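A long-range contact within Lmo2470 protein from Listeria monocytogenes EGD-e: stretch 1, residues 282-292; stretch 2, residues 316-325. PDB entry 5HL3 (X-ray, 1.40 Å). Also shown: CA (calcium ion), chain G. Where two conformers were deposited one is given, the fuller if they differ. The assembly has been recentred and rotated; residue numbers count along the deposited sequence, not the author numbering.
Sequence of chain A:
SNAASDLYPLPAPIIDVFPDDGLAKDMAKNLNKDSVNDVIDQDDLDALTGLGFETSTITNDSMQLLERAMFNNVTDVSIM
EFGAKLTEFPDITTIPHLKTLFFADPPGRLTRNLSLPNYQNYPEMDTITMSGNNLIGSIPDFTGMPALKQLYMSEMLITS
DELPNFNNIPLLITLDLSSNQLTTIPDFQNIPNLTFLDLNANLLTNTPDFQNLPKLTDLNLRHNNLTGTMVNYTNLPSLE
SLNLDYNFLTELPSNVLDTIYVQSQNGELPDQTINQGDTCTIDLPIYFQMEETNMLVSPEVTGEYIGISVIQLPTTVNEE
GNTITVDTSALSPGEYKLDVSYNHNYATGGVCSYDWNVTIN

Stretch 1 (282-292) IDLPIYFQMEE
Stretch 2 (316-325) TVNEEGNTIT

The contact joins a short antiparallel strand pairing to a helix that packs its aromatic side chains against a calcium-binding β-hairpin, burying 540 Å² in all. Stretch 2 forms the hairpin: strand 316-318 turns back through Glu319 to Asn322 into strand 323-325. Asn318 N donates to Thr323 O at 2.8 Å, and Thr316 and Thr325 bond reciprocally (Thr316 N to Thr325 O 2.9 Å, Thr325 N to Thr316 O 2.8 Å). Asn318 (chi1 m) braces the same arms from its side chain, ND2 donating to both Thr323 OG1 and Thr325 OG1 at 2.9 Å. In the turn, Asn322 adopts a left-handed conformation (phi/psi 52/57).

Ile282 (phi/psi -127/154) lies antiparallel to Ile324 (-130/134), their CA atoms 5.4 Å apart. Ile282 N donates to Ile324 O at 2.9 Å and Ile324 N to Ile282 O at 3.0 Å, both nearly straight. Their side chains share one face of the sheet, CG1 of Ile282 (chi1 p, chi2 t) lying 3.9 Å from CB of Ile324 (m, t). Beyond this pair the two stretches are linked by water: one molecule accepts from Leu284 N at 2.9 Å and donates to Asn322 O at 2.7 Å.

Leu284 (t, p) occupies the N-cap position of helix 285-292, whose axis runs at 111° to strand 323-325 and approaches it to 9.4 Å. Phe288 (chi1 m, chi2 -77°), with 113 Å² covered, points toward the hairpin. Asn322 CB sits 3.8 Å from the centroid of the Phe288 ring and 9° off its normal, a CH-pi contact over the face. The ring also reaches both arms, with Phe288 CE1 3.8 Å from Val317 CG1 and CZ 4.3 Å from Ile324 CG1. Tyr287 (chi1 t, chi2 75°) widens this apolar patch, placing CE2 4.0 Å from Val317 CG1 and CD2 4.3 Å from Ile324 CD1; the latter atom also meets Leu284 CD2 at 4.1 Å.

Calcium is bound at the turn by Glu319 O (2.4 Å), Glu319 OE1 (2.5 Å), Asn322 OD1 (2.3 Å) and four waters. The shared metal explains the 2.9 Å approach of Glu319 O to Asn322 OD1, which is not a hydrogen bond. Glu319 (chi1 -93°, chi2 m) brings its other carboxylate oxygen, OE2, to the Phe288 ring edge, 3.5 Å from CD1. A water 2.7 Å from both Glu319 OE2 and Tyr287 OH bridges the two residues, donating to the carboxylate. Glu291 OE1 lies 3.9 Å from Glu319 OE2, a like-charge approach without a direct bond.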

# COMPACT_ATOMS: atom_id res chain seq x y z
N ILE A 282 -10.17 8.97 -33.02
CA ILE A 282 -9.63 8.03 -32.06
C ILE A 282 -10.73 7.21 -31.39
O ILE A 282 -11.88 7.65 -31.26
CB ILE A 282 -8.82 8.74 -30.91
CG1 ILE A 282 -9.70 9.76 -30.14
CG2 ILE A 282 -7.58 9.41 -31.47
CD1 ILE A 282 -9.12 10.26 -28.84
N ASP A 283 -10.32 6.03 -30.95
CA ASP A 283 -11.10 5.22 -30.02
C ASP A 283 -10.67 5.62 -28.60
O ASP A 283 -9.50 5.94 -28.36
CB ASP A 283 -10.81 3.72 -30.21
CG ASP A 283 -11.28 3.19 -31.52
OD1 ASP A 283 -12.21 3.72 -32.13
OD2 ASP A 283 -10.69 2.16 -31.94
N LEU A 284 -11.61 5.65 -27.67
CA LEU A 284 -11.27 5.94 -26.26
C LEU A 284 -12.30 5.30 -25.36
O LEU A 284 -13.17 5.99 -24.84
CB LEU A 284 -11.11 7.44 -26.02
CG LEU A 284 -10.47 7.86 -24.68
CD1 LEU A 284 -9.16 7.16 -24.44
CD2 LEU A 284 -10.32 9.38 -24.65
N PRO A 285 -12.21 3.97 -25.19
CA PRO A 285 -13.28 3.27 -24.51
C PRO A 285 -13.57 3.81 -23.11
O PRO A 285 -14.74 3.90 -22.72
CB PRO A 285 -12.82 1.81 -24.52
CG PRO A 285 -11.99 1.72 -25.78
CD PRO A 285 -11.23 3.03 -25.80
N ILE A 286 -12.53 4.18 -22.38
CA ILE A 286 -12.70 4.69 -21.02
C ILE A 286 -13.59 5.92 -20.96
O ILE A 286 -14.39 6.07 -20.01
CB ILE A 286 -11.33 4.93 -20.32
CG1 ILE A 286 -11.54 5.35 -18.86
CG2 ILE A 286 -10.47 5.95 -21.09
CD1 ILE A 286 -10.26 5.38 -18.04
N TYR A 287 -13.51 6.81 -21.95
CA TYR A 287 -14.37 7.99 -21.94
C TYR A 287 -15.83 7.55 -21.96
O TYR A 287 -16.66 8.06 -21.17
CB TYR A 287 -14.08 8.96 -23.14
CG TYR A 287 -15.21 9.95 -23.30
CD1 TYR A 287 -15.34 11.03 -22.41
CD2 TYR A 287 -16.23 9.74 -24.23
CE1 TYR A 287 -16.42 11.89 -22.49
CE2 TYR A 287 -17.33 10.59 -24.28
CZ TYR A 287 -17.41 11.66 -23.42
OH TYR A 287 -18.51 12.51 -23.50
N PHE A 288 -16.17 6.67 -22.89
CA PHE A 288 -17.55 6.22 -23.03
C PHE A 288 -18.07 5.47 -21.81
O PHE A 288 -19.22 5.64 -21.43
CB PHE A 288 -17.74 5.47 -24.35
CG PHE A 288 -17.49 6.35 -25.54
CD1 PHE A 288 -18.44 7.28 -25.94
CD2 PHE A 288 -16.26 6.35 -26.16
CE1 PHE A 288 -18.19 8.14 -27.00
CE2 PHE A 288 -15.98 7.24 -27.18
CZ PHE A 288 -16.96 8.12 -27.60
N GLN A 289 -17.21 4.68 -21.18
CA GLN A 289 -17.57 3.99 -19.94
C GLN A 289 -17.84 4.98 -18.81
O GLN A 289 -18.85 4.84 -18.08
CB GLN A 289 -16.47 3.03 -19.53
CG GLN A 289 -16.33 1.82 -20.43
CD GLN A 289 -15.10 1.00 -20.07
OE1 GLN A 289 -13.97 1.51 -20.10
NE2 GLN A 289 -15.32 -0.25 -19.72
N MSE A 290 -16.94 5.96 -18.65
CA MSE A 290 -17.11 6.96 -17.59
C MSE A 290 -18.35 7.80 -17.84
O MSE A 290 -19.08 8.14 -16.91
CB MSE A 290 -15.84 7.82 -17.44
CG MSE A 290 -14.73 6.97 -16.85
SE MSE A 290 -13.02 7.89 -16.58
CE MSE A 290 -13.57 9.30 -15.32
N GLU A 291 -18.59 8.17 -19.10
CA GLU A 291 -19.74 9.00 -19.42
C GLU A 291 -21.03 8.26 -19.14
O GLU A 291 -21.93 8.80 -18.45
CB GLU A 291 -19.68 9.44 -20.90
CG GLU A 291 -20.65 10.55 -21.29
CD GLU A 291 -22.10 10.13 -21.37
OE1 GLU A 291 -22.43 8.97 -21.72
OE2 GLU A 291 -22.97 10.98 -21.10
N GLU A 292 -21.12 7.00 -19.58
CA GLU A 292 -22.37 6.28 -19.48
C GLU A 292 -22.71 5.81 -18.07
O GLU A 292 -23.89 5.63 -17.76
CB GLU A 292 -22.48 5.19 -20.51
CG GLU A 292 -21.63 3.98 -20.35
CD GLU A 292 -21.26 3.33 -21.70
OE1 GLU A 292 -20.31 2.52 -21.67
OE2 GLU A 292 -21.84 3.65 -22.78
N THR A 316 -15.04 16.79 -31.47
CA THR A 316 -16.42 16.32 -31.40
C THR A 316 -16.50 14.87 -30.98
O THR A 316 -15.68 14.06 -31.38
CB THR A 316 -17.13 16.48 -32.76
OG1 THR A 316 -16.34 15.87 -33.79
CG2 THR A 316 -17.35 17.95 -33.10
N VAL A 317 -17.50 14.56 -30.16
CA VAL A 317 -17.75 13.21 -29.69
C VAL A 317 -18.79 12.60 -30.63
O VAL A 317 -19.85 13.21 -30.85
CB VAL A 317 -18.32 13.21 -28.28
CG1 VAL A 317 -18.65 11.79 -27.84
CG2 VAL A 317 -17.36 13.87 -27.30
N ASN A 318 -18.49 11.42 -31.15
CA ASN A 318 -19.36 10.66 -32.03
C ASN A 318 -19.97 9.56 -31.16
O ASN A 318 -19.38 8.50 -30.97
CB ASN A 318 -18.56 10.12 -33.22
CG ASN A 318 -17.66 11.19 -33.87
OD1 ASN A 318 -18.15 12.25 -34.31
ND2 ASN A 318 -16.33 10.93 -33.94
N GLU A 319 -21.15 9.82 -30.61
CA GLU A 319 -21.77 8.88 -29.66
C GLU A 319 -22.28 7.57 -30.25
O GLU A 319 -22.30 6.56 -29.55
CB GLU A 319 -22.85 9.55 -28.81
CG GLU A 319 -22.33 10.10 -27.50
CD GLU A 319 -21.83 9.00 -26.56
OE1 GLU A 319 -21.99 7.80 -26.89
OE2 GLU A 319 -21.28 9.32 -25.48
N GLU A 320 -22.69 7.56 -31.51
CA GLU A 320 -23.13 6.28 -32.11
C GLU A 320 -21.97 5.28 -32.24
O GLU A 320 -22.04 4.16 -31.71
CB GLU A 320 -23.85 6.48 -33.45
CG GLU A 320 -25.30 6.93 -33.33
CD GLU A 320 -26.27 5.82 -32.88
OE1 GLU A 320 -27.40 5.75 -33.44
OE2 GLU A 320 -25.93 5.03 -31.96
N GLY A 321 -20.89 5.70 -32.88
CA GLY A 321 -19.75 4.83 -33.11
C GLY A 321 -18.73 4.81 -31.99
O GLY A 321 -17.73 4.12 -32.12
N ASN A 322 -18.99 5.54 -30.90
CA ASN A 322 -18.06 5.64 -29.78
C ASN A 322 -16.63 6.02 -30.21
O ASN A 322 -15.67 5.30 -29.96
CB ASN A 322 -18.05 4.35 -28.92
CG ASN A 322 -19.29 4.21 -28.05
OD1 ASN A 322 -20.30 4.88 -28.26
ND2 ASN A 322 -19.21 3.34 -27.06
N THR A 323 -16.53 7.15 -30.89
CA THR A 323 -15.21 7.67 -31.27
C THR A 323 -15.22 9.17 -30.99
O THR A 323 -16.26 9.76 -30.68
CB THR A 323 -14.89 7.44 -32.77
OG1 THR A 323 -15.84 8.12 -33.56
CG2 THR A 323 -14.89 5.96 -33.17
N ILE A 324 -14.03 9.77 -31.06
CA ILE A 324 -13.83 11.19 -30.86
C ILE A 324 -13.02 11.71 -32.04
O ILE A 324 -12.03 11.09 -32.41
CB ILE A 324 -13.10 11.49 -29.54
CG1 ILE A 324 -13.93 11.01 -28.35
CG2 ILE A 324 -12.79 12.98 -29.41
CD1 ILE A 324 -13.21 11.05 -27.02
N THR A 325 -13.43 12.84 -32.62
CA THR A 325 -12.73 13.40 -33.78
C THR A 325 -12.13 14.75 -33.45
O THR A 325 -12.82 15.61 -32.92
CB THR A 325 -13.67 13.53 -34.99
OG1 THR A 325 -14.11 12.21 -35.36
CG2 THR A 325 -12.99 14.17 -36.16
CA CA G . -22.40 5.45 -27.48
O HOH W 1 -14.98 2.71 -31.20
O HOH W 2 -14.14 4.29 -27.94
O HOH W 3 -20.83 11.88 -24.82
O HOH W 4 -21.56 5.25 -25.33
O HOH W 5 -22.90 3.68 -28.84
O HOH W 6 -24.15 4.07 -26.02
O HOH W 7 -24.70 6.30 -27.74